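PDB 1QOR: quinone oxidoreductase 1 from Escherichia coli, which catalyses the NADPH-dependent one-electron reduction of quinones to 1,4-benzosemiquinones, working as a homodimer. Local coordinates for residues D215-G218 and R219-E223. Numbering follows the deposited sequence.
Sequences DSVG and RDTWE. With NDP (NADPH dihydro-nicotinamide-adenine-dinucleotide phosphate), chain D.
The carboxylate of Asp215 is gripped at both of its oxygens by the chain that follows. OD2 takes the hydroxyl hydrogen of Thr221, OG1 lying 2.7 Å from OD2 on the syn side and 18° out of the carboxylate plane; OD2 is also hydrogen-bonded to Ser225 OG, further along the helix. OD1 accepts two backbone amides, Val217 N at 2.8 Å, almost in line with the C-O bond, and Gly218 N at 3.2 Å, on the syn side but well tilted from the plane. With CG anti to the backbone N (chi1 -178°), the acid reaches forward over the turn, and the two amides and the Thr221 hydroxyl, with Ser225 as a further partner, hold its rotation, a setting that would probably favour the ionised form. Val217 flanks the same hydroxyl: its CG2 sits 3.4 Å from Thr221 OG1 and also packs on the threonine methyl, the two side chains meeting at about a right angle. The chain turns at Gly218, whose positive phi (79°) belongs to backbone angles that call for glycine. From there Gly218 O accepts weak bonds from Thr221 N and Trp222 N, the latter at 3.2 Å, as the chain winds into helix 222-227. The side chain of Trp222 leads away to pack on Met235 and on Leu250 of the second subunit. On the cofactor side, Ser216 O receives a weak hydrogen bond from O3D of the nicotinamide-side ribose, 3.2 Å away, while Val217 CB approaches the adenine at C8A. An Asx turn thus shapes the loop after strand 210-215 of the Rossmann fold, where the NADPH pocket of this dehydrogenase family lies.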
loop_
_atom_site.group_PDB
_atom_site.type_symbol
_atom_site.label_atom_id
_atom_site.label_comp_id
_atom_site.label_asym_id
_atom_site.label_seq_id
_atom_site.Cartn_x
_atom_site.Cartn_y
_atom_site.Cartn_z
ATOM N N ASP A 215 10.570 6.816 -1.983
ATOM C CA ASP A 215 11.821 6.215 -1.557
ATOM C C ASP A 215 12.411 5.162 -2.531
ATOM O O ASP A 215 11.887 4.033 -2.658
ATOM C CB ASP A 215 11.597 5.666 -0.122
ATOM C CG ASP A 215 12.842 5.033 0.480
ATOM O OD1 ASP A 215 13.782 4.635 -0.235
ATOM O OD2 ASP A 215 12.875 4.872 1.704
ATOM N N SER A 216 13.536 5.510 -3.161
ATOM C CA SER A 216 14.149 4.617 -4.107
ATOM C C SER A 216 15.333 3.947 -3.514
ATOM O O SER A 216 15.976 3.122 -4.175
ATOM C CB SER A 216 14.566 5.354 -5.382
ATOM O OG SER A 216 15.531 6.355 -5.127
ATOM N N VAL A 217 15.660 4.280 -2.268
ATOM C CA VAL A 217 16.853 3.642 -1.726
ATOM C C VAL A 217 16.608 2.231 -1.178
ATOM O O VAL A 217 17.528 1.393 -1.163
ATOM C CB VAL A 217 17.799 4.616 -0.884
ATOM C CG1 VAL A 217 17.307 6.053 -0.894
ATOM C CG2 VAL A 217 18.223 4.049 0.475
ATOM N N GLY A 218 15.356 1.962 -0.806
ATOM C CA GLY A 218 15.010 0.641 -0.349
ATOM C C GLY A 218 15.368 0.257 1.070
ATOM O O GLY A 218 14.936 0.898 2.039
ATOM N N ARG A 219 16.170 -0.793 1.179
ATOM C CA ARG A 219 16.566 -1.373 2.459
ATOM C C ARG A 219 17.030 -0.439 3.575
ATOM O O ARG A 219 16.439 -0.436 4.675
ATOM C CB ARG A 219 17.602 -2.457 2.185
ATOM C CG ARG A 219 18.316 -3.048 3.357
ATOM C CD ARG A 219 19.254 -4.093 2.812
ATOM N NE ARG A 219 20.468 -4.229 3.611
ATOM C CZ ARG A 219 21.587 -3.508 3.445
ATOM N NH1 ARG A 219 21.686 -2.556 2.497
ATOM N NH2 ARG A 219 22.634 -3.753 4.240
ATOM N N ASP A 220 18.027 0.393 3.274
ATOM C CA ASP A 220 18.594 1.306 4.282
ATOM C C ASP A 220 17.664 2.334 4.911
ATOM O O ASP A 220 17.820 2.644 6.083
ATOM C CB ASP A 220 19.857 2.001 3.762
ATOM C CG ASP A 220 21.035 1.047 3.605
ATOM O OD1 ASP A 220 20.958 -0.138 4.041
ATOM O OD2 ASP A 220 22.070 1.479 3.035
ATOM N N THR A 221 16.626 2.746 4.190
ATOM C CA THR A 221 15.748 3.800 4.679
ATOM C C THR A 221 14.323 3.402 5.023
ATOM O O THR A 221 13.532 4.232 5.499
ATOM C CB THR A 221 15.684 4.947 3.641
ATOM O OG1 THR A 221 15.430 4.397 2.326
ATOM C CG2 THR A 221 17.004 5.721 3.626
ATOM N N TRP A 222 14.004 2.138 4.794
ATOM C CA TRP A 222 12.670 1.622 5.032
ATOM C C TRP A 222 11.992 2.086 6.327
ATOM O O TRP A 222 10.913 2.678 6.307
ATOM C CB TRP A 222 12.696 0.065 4.934
ATOM C CG TRP A 222 11.354 -0.627 5.259
ATOM C CD1 TRP A 222 11.092 -1.414 6.339
ATOM C CD2 TRP A 222 10.105 -0.521 4.523
ATOM N NE1 TRP A 222 9.776 -1.792 6.327
ATOM C CE2 TRP A 222 9.145 -1.263 5.230
ATOM C CE3 TRP A 222 9.722 0.121 3.333
ATOM C CZ2 TRP A 222 7.810 -1.387 4.797
ATOM C CZ3 TRP A 222 8.390 -0.011 2.893
ATOM C CH2 TRP A 222 7.451 -0.761 3.629
ATOM N N GLU A 223 12.596 1.766 7.451
ATOM C CA GLU A 223 12.028 2.113 8.738
ATOM C C GLU A 223 11.982 3.644 8.968
ATOM O O GLU A 223 10.940 4.188 9.395
ATOM C CB GLU A 223 12.799 1.370 9.837
ATOM C CG GLU A 223 11.951 0.307 10.594
ATOM C CD GLU A 223 12.181 -1.149 10.115
ATOM O OE1 GLU A 223 13.205 -1.393 9.393
ATOM O OE2 GLU A 223 11.344 -2.051 10.474
HETATM P PA NDP D . 20.784 7.465 -9.250
HETATM O O1A NDP D . 21.520 8.244 -10.279
HETATM O O2A NDP D . 19.774 8.168 -8.416
HETATM O O5B NDP D . 21.767 6.662 -8.359
HETATM C C5B NDP D . 21.382 6.029 -7.167
HETATM C C4B NDP D . 21.632 6.964 -6.023
HETATM O O4B NDP D . 20.955 6.311 -4.957
HETATM C C3B NDP D . 23.082 7.122 -5.544
HETATM O O3B NDP D . 23.747 8.143 -6.335
HETATM C C2B NDP D . 22.912 7.336 -4.048
HETATM O O2B NDP D . 22.846 8.736 -3.806
HETATM C C1B NDP D . 21.549 6.593 -3.698
HETATM N N9A NDP D . 21.950 5.470 -2.836
HETATM C C8A NDP D . 21.659 5.287 -1.548
HETATM N N7A NDP D . 22.247 4.168 -1.105
HETATM C C5A NDP D . 22.889 3.694 -2.149
HETATM C C6A NDP D . 23.676 2.548 -2.150
HETATM N N6A NDP D . 23.856 1.792 -1.075
HETATM N N1A NDP D . 24.259 2.252 -3.312
HETATM C C2A NDP D . 24.107 3.009 -4.434
HETATM N N3A NDP D . 23.352 4.111 -4.418
HETATM C C4A NDP D . 22.735 4.474 -3.256
HETATM O O3 NDP D . 19.997 6.395 -10.124
HETATM P PN NDP D . 18.783 6.430 -11.135
HETATM O O1N NDP D . 18.264 7.829 -11.356
HETATM O O2N NDP D . 19.135 5.581 -12.335
HETATM O O5D NDP D . 17.692 5.586 -10.235
HETATM C C5D NDP D . 17.261 5.947 -8.930
HETATM C C4D NDP D . 16.438 4.863 -8.317
HETATM O O4D NDP D . 15.150 4.781 -8.969
HETATM C C3D NDP D . 17.068 3.480 -8.427
HETATM O O3D NDP D . 16.877 2.756 -7.208
HETATM C C2D NDP D . 16.261 2.863 -9.591
HETATM O O2D NDP D . 16.289 1.458 -9.557
HETATM C C1D NDP D . 14.870 3.376 -9.355
HETATM N N1N NDP D . 13.928 3.589 -10.487
HETATM C C2N NDP D . 12.644 3.110 -10.394
HETATM C C3N NDP D . 11.782 3.329 -11.454
HETATM C C7N NDP D . 10.337 2.854 -11.388
HETATM O O7N NDP D . 9.552 3.081 -12.302
HETATM N N7N NDP D . 10.021 2.202 -10.289
HETATM C C4N NDP D . 12.179 4.019 -12.587
HETATM C C5N NDP D . 13.491 4.503 -12.663
HETATM C C6N NDP D . 14.357 4.272 -11.607
HETATM P P2B NDP D . 23.341 9.379 -2.352
HETATM O O1X NDP D . 22.872 10.781 -2.393
HETATM O O2X NDP D . 22.675 8.579 -1.317
HETATM O O3X NDP D . 24.805 9.200 -2.381
#